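Local coordinates for phytochromobilin synthase (Solanum lycopersicum, PDB 6KME), which probably catalyses the ferredoxin-dependent reduction of biliverdin IX alpha to phytochromobilin, the chromophore of plant phytochromes, at residues Y33-T44 / F195-L206. The protein carries 1 engineered substitution. Sequence-based numbering, arbitrary orientation.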
ATOM      1  N   TYR A  33       2.662  15.747  -4.513  1.00 30.01           N
ATOM      2  CA  TYR A  33       1.896  14.789  -3.726  1.00 30.67           C
ATOM      3  C   TYR A  33       1.706  15.226  -2.276  1.00 31.15           C
ATOM      4  O   TYR A  33       0.863  14.647  -1.582  1.00 29.34           O
ATOM      5  CB  TYR A  33       2.570  13.420  -3.778  1.00 28.64           C
ATOM      6  CG  TYR A  33       2.508  12.796  -5.153  1.00 30.15           C
ATOM      7  CD1 TYR A  33       1.352  12.885  -5.918  1.00 25.98           C
ATOM      8  CD2 TYR A  33       3.612  12.136  -5.695  1.00 31.95           C
ATOM      9  CE1 TYR A  33       1.282  12.319  -7.176  1.00 29.95           C
ATOM     10  CE2 TYR A  33       3.557  11.572  -6.951  1.00 34.43           C
ATOM     11  CZ  TYR A  33       2.390  11.662  -7.688  1.00 35.68           C
ATOM     12  OH  TYR A  33       2.333  11.095  -8.942  1.00 37.78           O
ATOM     13  N   LYS A  34       2.476  16.214  -1.799  1.00 34.15           N
ATOM     14  CA  LYS A  34       2.211  16.784  -0.476  1.00 36.21           C
ATOM     15  C   LYS A  34       0.776  17.280  -0.371  1.00 33.54           C
ATOM     16  O   LYS A  34       0.154  17.182   0.696  1.00 35.33           O
ATOM     17  CB  LYS A  34       3.187  17.925  -0.179  1.00 39.07           C
ATOM     18  CG  LYS A  34       4.570  17.486   0.276  1.00 53.16           C
ATOM     19  CD  LYS A  34       5.361  18.666   0.833  1.00 59.50           C
ATOM     20  CE  LYS A  34       5.480  18.603   2.354  1.00 70.09           C
ATOM     21  NZ  LYS A  34       4.169  18.490   3.069  1.00 76.29           N
ATOM     22  N   LYS A  35       0.235  17.831  -1.465  1.00 27.43           N
ATOM     23  CA  LYS A  35      -1.162  18.252  -1.483  1.00 32.75           C
ATOM     24  C   LYS A  35      -2.080  17.119  -1.048  1.00 32.49           C
ATOM     25  O   LYS A  35      -3.072  17.343  -0.340  1.00 27.92           O
ATOM     26  CB  LYS A  35      -1.558  18.739  -2.885  1.00 35.63           C
ATOM     27  CG  LYS A  35      -0.987  20.097  -3.303  1.00 51.39           C
ATOM     28  CD  LYS A  35      -1.297  20.433  -4.780  1.00 68.42           C
ATOM     29  CE  LYS A  35      -0.354  19.699  -5.756  1.00 74.95           C
ATOM     30  NZ  LYS A  35      -0.464  20.082  -7.204  1.00 76.08           N
ATOM     31  N   LEU A  36      -1.766  15.890  -1.471  1.00 28.19           N
ATOM     32  CA  LEU A  36      -2.633  14.757  -1.177  1.00 25.62           C
ATOM     33  C   LEU A  36      -2.497  14.321   0.275  1.00 26.16           C
ATOM     34  O   LEU A  36      -3.482  13.898   0.890  1.00 24.35           O
ATOM     35  CB  LEU A  36      -2.324  13.582  -2.112  1.00 26.19           C
ATOM     36  CG  LEU A  36      -2.747  13.725  -3.578  1.00 32.46           C
ATOM     37  CD1 LEU A  36      -2.335  12.477  -4.356  1.00 30.17           C
ATOM     38  CD2 LEU A  36      -4.247  13.989  -3.690  1.00 31.89           C
ATOM     39  N   ILE A  37      -1.284  14.395   0.829  1.00 24.95           N
ATOM     40  CA  ILE A  37      -1.114  14.102   2.250  1.00 28.26           C
ATOM     41  C   ILE A  37      -1.926  15.080   3.086  1.00 25.41           C
ATOM     42  O   ILE A  37      -2.620  14.688   4.030  1.00 24.89           O
ATOM     43  CB  ILE A  37       0.373  14.138   2.648  1.00 28.00           C
ATOM     44  CG1 ILE A  37       1.187  13.107   1.867  1.00 23.21           C
ATOM     45  CG2 ILE A  37       0.509  13.849   4.125  1.00 24.46           C
ATOM     46  CD1 ILE A  37       2.682  13.451   1.781  1.00 28.91           C
ATOM     47  N   HIS A  38      -1.842  16.374   2.754  1.00 25.86           N
ATOM     48  CA  HIS A  38      -2.617  17.384   3.473  1.00 29.90           C
ATOM     49  C   HIS A  38      -4.106  17.095   3.378  1.00 33.51           C
ATOM     50  O   HIS A  38      -4.836  17.189   4.376  1.00 26.17           O
ATOM     51  CB  HIS A  38      -2.313  18.777   2.923  1.00 33.14           C
ATOM     52  CG  HIS A  38      -2.991  19.882   3.675  1.00 48.16           C
ATOM     53  ND1 HIS A  38      -4.199  20.422   3.282  1.00 49.71           N
ATOM     54  CD2 HIS A  38      -2.628  20.552   4.796  1.00 51.98           C
ATOM     55  CE1 HIS A  38      -4.549  21.377   4.125  1.00 50.30           C
ATOM     56  NE2 HIS A  38      -3.615  21.475   5.054  1.00 50.99           N
ATOM     57  N   PHE A  39      -4.578  16.761   2.172  1.00 32.12           N
ATOM     58  CA  PHE A  39      -5.976  16.385   2.006  1.00 29.84           C
ATOM     59  C   PHE A  39      -6.340  15.239   2.941  1.00 28.28           C
ATOM     60  O   PHE A  39      -7.385  15.265   3.595  1.00 25.50           O
ATOM     61  CB  PHE A  39      -6.268  15.988   0.556  1.00 27.11           C
ATOM     62  CG  PHE A  39      -7.650  15.395   0.362  1.00 24.92           C
ATOM     63  CD1 PHE A  39      -8.731  16.207   0.084  1.00 30.02           C
ATOM     64  CD2 PHE A  39      -7.864  14.028   0.487  1.00 25.74           C
ATOM     65  CE1 PHE A  39     -10.005  15.666  -0.080  1.00 35.67           C
ATOM     66  CE2 PHE A  39      -9.127  13.484   0.331  1.00 28.73           C
ATOM     67  CZ  PHE A  39     -10.201  14.303   0.044  1.00 33.23           C
ATOM     68  N   ALA A  40      -5.484  14.215   3.010  1.00 21.53           N
ATOM     69  CA  ALA A  40      -5.867  12.998   3.715  1.00 24.80           C
ATOM     70  C   ALA A  40      -5.882  13.218   5.216  1.00 29.47           C
ATOM     71  O   ALA A  40      -6.782  12.731   5.913  1.00 25.73           O
ATOM     72  CB  ALA A  40      -4.921  11.852   3.349  1.00 26.02           C
ATOM     73  N   LEU A  41      -4.905  13.961   5.729  1.00 21.78           N
ATOM     74  CA  LEU A  41      -4.883  14.230   7.164  1.00 27.93           C
ATOM     75  C   LEU A  41      -6.075  15.078   7.585  1.00 30.45           C
ATOM     76  O   LEU A  41      -6.698  14.811   8.623  1.00 33.07           O
ATOM     77  CB  LEU A  41      -3.569  14.907   7.554  1.00 32.68           C
ATOM     78  CG  LEU A  41      -2.284  14.134   7.239  1.00 31.20           C
ATOM     79  CD1 LEU A  41      -1.065  14.884   7.770  1.00 37.16           C
ATOM     80  CD2 LEU A  41      -2.320  12.705   7.777  1.00 31.31           C
ATOM     81  N   GLU A  42      -6.413  16.106   6.795  1.00 28.29           N
ATOM     82  CA  GLU A  42      -7.588  16.927   7.106  1.00 31.43           C
ATOM     83  C   GLU A  42      -8.871  16.098   7.094  1.00 31.76           C
ATOM     84  O   GLU A  42      -9.708  16.221   8.002  1.00 26.62           O
ATOM     85  CB  GLU A  42      -7.708  18.088   6.115  1.00 33.72           C
ATOM     86  CG  GLU A  42      -6.596  19.108   6.191  1.00 53.55           C
ATOM     87  CD  GLU A  42      -7.049  20.400   6.825  1.00 77.32           C
ATOM     88  OE1 GLU A  42      -7.851  20.341   7.780  1.00 86.42           O
ATOM     89  OE2 GLU A  42      -6.614  21.473   6.360  1.00 88.30           O
ATOM     90  N   GLU A  43      -9.061  15.272   6.053  1.00 28.22           N
ATOM     91  CA  GLU A  43     -10.260  14.436   5.986  1.00 30.40           C
ATOM     92  C   GLU A  43     -10.324  13.469   7.163  1.00 29.72           C
ATOM     93  O   GLU A  43     -11.389  13.290   7.766  1.00 27.55           O
ATOM     94  CB  GLU A  43     -10.315  13.665   4.663  1.00 25.77           C
ATOM     95  CG  GLU A  43     -10.697  14.499   3.449  1.00 33.96           C
ATOM     96  CD  GLU A  43     -12.166  14.922   3.402  1.00 38.14           C
ATOM     97  OE1 GLU A  43     -13.079  14.074   3.562  1.00 36.64           O
ATOM     98  OE2 GLU A  43     -12.407  16.127   3.185  1.00 48.42           O
ATOM     99  N   THR A  44      -9.193  12.847   7.514  1.00 23.95           N
ATOM    100  CA  THR A  44      -9.195  11.913   8.637  1.00 31.89           C
ATOM    101  C   THR A  44      -9.663  12.596   9.919  1.00 26.98           C
ATOM    102  O   THR A  44     -10.439  12.023  10.695  1.00 22.59           O
ATOM    103  CB  THR A  44      -7.801  11.305   8.832  1.00 30.98           C
ATOM    104  OG1 THR A  44      -7.284  10.865   7.571  1.00 26.14           O
ATOM    105  CG2 THR A  44      -7.861  10.108   9.798  1.00 21.53           C
ATOM    106  N   PHE A 195      -5.304  12.568  -8.830  1.00 27.39           N
ATOM    107  CA  PHE A 195      -5.680  13.244  -7.592  1.00 25.53           C
ATOM    108  C   PHE A 195      -7.129  12.945  -7.225  1.00 25.93           C
ATOM    109  O   PHE A 195      -7.430  12.621  -6.072  1.00 26.94           O
ATOM    110  CB  PHE A 195      -5.448  14.752  -7.725  1.00 24.12           C
ATOM    111  CG  PHE A 195      -4.048  15.187  -7.373  1.00 32.10           C
ATOM    112  CD1 PHE A 195      -2.944  14.518  -7.891  1.00 39.42           C
ATOM    113  CD2 PHE A 195      -3.836  16.275  -6.537  1.00 35.72           C
ATOM    114  CE1 PHE A 195      -1.650  14.921  -7.573  1.00 41.22           C
ATOM    115  CE2 PHE A 195      -2.545  16.679  -6.212  1.00 32.83           C
ATOM    116  CZ  PHE A 195      -1.454  16.003  -6.732  1.00 38.69           C
ATOM    117  N   SER A 196      -8.043  13.034  -8.197  1.00 25.81           N
ATOM    118  CA  SER A 196      -9.451  12.749  -7.920  1.00 27.70           C
ATOM    119  C   SER A 196      -9.641  11.319  -7.423  1.00 28.07           C
ATOM    120  O   SER A 196     -10.464  11.068  -6.534  1.00 26.03           O
ATOM    121  CB  SER A 196     -10.296  12.987  -9.172  1.00 28.29           C
ATOM    122  OG  SER A 196     -10.267  14.351  -9.559  1.00 32.08           O
ATOM    123  N   ALA A 197      -8.886  10.370  -7.988  1.00 24.89           N
ATOM    124  CA  ALA A 197      -8.973   8.968  -7.581  1.00 24.37           C
ATOM    125  C   ALA A 197      -8.487   8.772  -6.147  1.00 23.25           C
ATOM    126  O   ALA A 197      -9.132   8.071  -5.360  1.00 20.17           O
ATOM    127  CB  ALA A 197      -8.165   8.084  -8.543  1.00 22.16           C
ATOM    128  N   PHE A 198      -7.324   9.341  -5.809  1.00 22.20           N
ATOM    129  CA  PHE A 198      -6.818   9.253  -4.440  1.00 26.13           C
ATOM    130  C   PHE A 198      -7.864   9.746  -3.449  1.00 25.59           C
ATOM    131  O   PHE A 198      -8.126   9.096  -2.431  1.00 25.43           O
ATOM    132  CB  PHE A 198      -5.520  10.059  -4.293  1.00 20.93           C
ATOM    133  CG  PHE A 198      -4.958  10.071  -2.890  1.00 25.31           C
ATOM    134  CD1 PHE A 198      -5.407  10.995  -1.952  1.00 25.21           C
ATOM    135  CD2 PHE A 198      -3.971   9.161  -2.515  1.00 23.15           C
ATOM    136  CE1 PHE A 198      -4.895  11.012  -0.652  1.00 27.15           C
ATOM    137  CE2 PHE A 198      -3.448   9.164  -1.225  1.00 22.08           C
ATOM    138  CZ  PHE A 198      -3.910  10.096  -0.288  1.00 27.87           C
ATOM    139  N   LYS A 199      -8.472  10.899  -3.737  1.00 25.02           N
ATOM    140  CA  LYS A 199      -9.432  11.492  -2.806  1.00 26.85           C
ATOM    141  C   LYS A 199     -10.698  10.643  -2.690  1.00 25.81           C
ATOM    142  O   LYS A 199     -11.185  10.383  -1.579  1.00 23.06           O
ATOM    143  CB  LYS A 199      -9.765  12.917  -3.252  1.00 28.15           C
ATOM    144  CG  LYS A 199      -8.579  13.873  -3.170  1.00 27.82           C
ATOM    145  CD  LYS A 199      -8.923  15.222  -3.766  1.00 32.91           C
ATOM    146  CE  LYS A 199      -7.700  16.111  -3.886  1.00 33.50           C
ATOM    147  NZ  LYS A 199      -8.099  17.463  -4.364  1.00 37.13           N
ATOM    148  N   ASP A 200     -11.235  10.191  -3.832  1.00 23.48           N
ATOM    149  CA  ASP A 200     -12.407   9.317  -3.831  1.00 30.11           C
ATOM    150  C   ASP A 200     -12.144   8.012  -3.089  1.00 26.17           C
ATOM    151  O   ASP A 200     -12.986   7.558  -2.300  1.00 25.70           O
ATOM    152  CB  ASP A 200     -12.831   9.025  -5.271  1.00 27.44           C
ATOM    153  CG  ASP A 200     -13.643  10.154  -5.871  1.00 35.87           C
ATOM    154  OD1 ASP A 200     -13.981  11.089  -5.114  1.00 34.79           O
ATOM    155  OD2 ASP A 200     -13.947  10.109  -7.084  1.00 36.97           O
ATOM    156  N   TYR A 201     -10.992   7.384  -3.345  1.00 20.90           N
ATOM    157  CA  TYR A 201     -10.645   6.126  -2.686  1.00 18.14           C
ATOM    158  C   TYR A 201     -10.403   6.337  -1.194  1.00 20.73           C
ATOM    159  O   TYR A 201     -10.814   5.510  -0.366  1.00 21.29           O
ATOM    160  CB  TYR A 201      -9.407   5.492  -3.352  1.00 18.06           C
ATOM    161  CG  TYR A 201      -9.728   4.579  -4.541  1.00 22.03           C
ATOM    162  CD1 TYR A 201     -10.517   5.033  -5.599  1.00 20.86           C
ATOM    163  CD2 TYR A 201      -9.247   3.273  -4.597  1.00 21.86           C
ATOM    164  CE1 TYR A 201     -10.828   4.202  -6.689  1.00 24.09           C
ATOM    165  CE2 TYR A 201      -9.551   2.427  -5.697  1.00 23.43           C
ATOM    166  CZ  TYR A 201     -10.348   2.903  -6.726  1.00 21.52           C
ATOM    167  OH  TYR A 201     -10.659   2.094  -7.803  1.00 23.97           O
ATOM    168  N   TYR A 202      -9.744   7.439  -0.817  1.00 21.32           N
ATOM    169  CA  TYR A 202      -9.489   7.643   0.607  1.00 20.40           C
ATOM    170  C   TYR A 202     -10.779   7.967   1.364  1.00 22.37           C
ATOM    171  O   TYR A 202     -10.964   7.523   2.506  1.00 19.52           O
ATOM    172  CB  TYR A 202      -8.424   8.723   0.826  1.00 22.30           C
ATOM    173  CG  TYR A 202      -7.936   8.709   2.263  1.00 22.58           C
ATOM    174  CD1 TYR A 202      -7.249   7.606   2.765  1.00 17.32           C
ATOM    175  CD2 TYR A 202      -8.206   9.760   3.126  1.00 19.12           C
ATOM    176  CE1 TYR A 202      -6.826   7.554   4.093  1.00 19.97           C
ATOM    177  CE2 TYR A 202      -7.780   9.722   4.471  1.00 23.95           C
ATOM    178  CZ  TYR A 202      -7.095   8.612   4.939  1.00 23.90           C
ATOM    179  OH  TYR A 202      -6.678   8.557   6.254  1.00 25.09           O
ATOM    180  N   GLN A 203     -11.700   8.717   0.740  1.00 22.83           N
ATOM    181  CA  GLN A 203     -12.980   8.977   1.386  1.00 25.98           C
ATOM    182  C   GLN A 203     -13.796   7.694   1.521  1.00 27.31           C
ATOM    183  O   GLN A 203     -14.483   7.491   2.530  1.00 23.36           O
ATOM    184  CB  GLN A 203     -13.753  10.053   0.612  1.00 29.94           C
ATOM    185  CG  GLN A 203     -13.145  11.456   0.756  1.00 27.75           C
ATOM    186  CD  GLN A 203     -13.897  12.514  -0.035  1.00 32.19           C
ATOM    187  OE1 GLN A 203     -14.292  12.286  -1.176  1.00 40.54           O
ATOM    188  NE2 GLN A 203     -14.108  13.673   0.575  1.00 35.86           N
ATOM    189  N   ALA A 204     -13.736   6.814   0.516  1.00 22.26           N
ATOM    190  CA  ALA A 204     -14.394   5.515   0.627  1.00 26.96           C
ATOM    191  C   ALA A 204     -13.848   4.730   1.812  1.00 19.55           C
ATOM    192  O   ALA A 204     -14.615   4.117   2.564  1.00 22.00           O
ATOM    193  CB  ALA A 204     -14.223   4.715  -0.676  1.00 23.31           C
ATOM    194  N   TRP A 205     -12.522   4.743   1.992  1.00 18.63           N
ATOM    195  CA  TRP A 205     -11.898   4.010   3.090  1.00 22.31           C
ATOM    196  C   TRP A 205     -12.310   4.595   4.437  1.00 25.73           C
ATOM    197  O   TRP A 205     -12.588   3.851   5.389  1.00 22.77           O
ATOM    198  CB  TRP A 205     -10.375   4.024   2.932  1.00 19.15           C
ATOM    199  CG  TRP A 205      -9.668   3.241   4.023  1.00 19.76           C
ATOM    200  CD1 TRP A 205      -9.427   1.897   4.037  1.00 16.72           C
ATOM    201  CD2 TRP A 205      -9.152   3.756   5.261  1.00 22.19           C
ATOM    202  NE1 TRP A 205      -8.800   1.540   5.211  1.00 23.44           N
ATOM    203  CE2 TRP A 205      -8.621   2.660   5.980  1.00 23.06           C
ATOM    204  CE3 TRP A 205      -9.090   5.040   5.834  1.00 19.39           C
ATOM    205  CZ2 TRP A 205      -8.028   2.802   7.242  1.00 22.79           C
ATOM    206  CZ3 TRP A 205      -8.508   5.183   7.089  1.00 23.97           C
ATOM    207  CH2 TRP A 205      -7.983   4.066   7.783  1.00 23.20           C
ATOM    208  N   LEU A 206     -12.373   5.928   4.532  1.00 23.50           N
ATOM    209  CA  LEU A 206     -12.835   6.555   5.772  1.00 25.44           C
ATOM    210  C   LEU A 206     -14.282   6.185   6.082  1.00 27.10           C
ATOM    211  O   LEU A 206     -14.655   6.057   7.256  1.00 26.80           O
ATOM    212  CB  LEU A 206     -12.670   8.076   5.689  1.00 23.65           C
ATOM    213  CG  LEU A 206     -11.233   8.622   5.734  1.00 26.36           C
ATOM    214  CD1 LEU A 206     -11.243  10.103   5.412  1.00 28.11           C
ATOM    215  CD2 LEU A 206     -10.570   8.398   7.106  1.00 27.65           C
TER
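Leu36 wedges between two rings of helix 195-206: its CG stands over the centre of the Phe195 face, 4.0 Å from the centroid, while its CB and CD1 lie over one face of Phe198. Lys35 CE and the Tyr33 ring meet the same Phe195 ring obliquely; the Tyr33 hydroxyl itself is hydrogen-bonded to Thr119. One turn on, the Phe39 ring is sandwiched. With CG anti to the backbone N (chi1 172°), it reaches across to the extended Lys199 chain, whose CG sits 3.5 Å from the ring centroid, and Glu43 CG covers the opposite face nearer the rim. Exchanging Phe39 for an alanine is likely to leave the Lys199 methylenes without their flat partner. Gln203 NE2 lies beside the Phe39 edge and donates an almost straight bond (178°) to Glu43 OE1, 3.2 Å away, in the plane of its own amide but from above the carboxylate. Ala40 CB rests on the face of Tyr202, whose OH donates to Thr44 OG1 at 2.7 Å; OG1 in turn donates to Ala40 O, which Thr44 N reaches from the opposite face of its plane. Leu206 CD1 closes the row against Glu43 CB. The helices run nearly parallel, crossing at -22°, and pack side by side on the antiparallel sheet, where Ala40 reaches Phe100 and Leu36 and Phe198 share Phe117, as in the alpha/beta/alpha sandwich of ferredoxin-dependent bilin reductases.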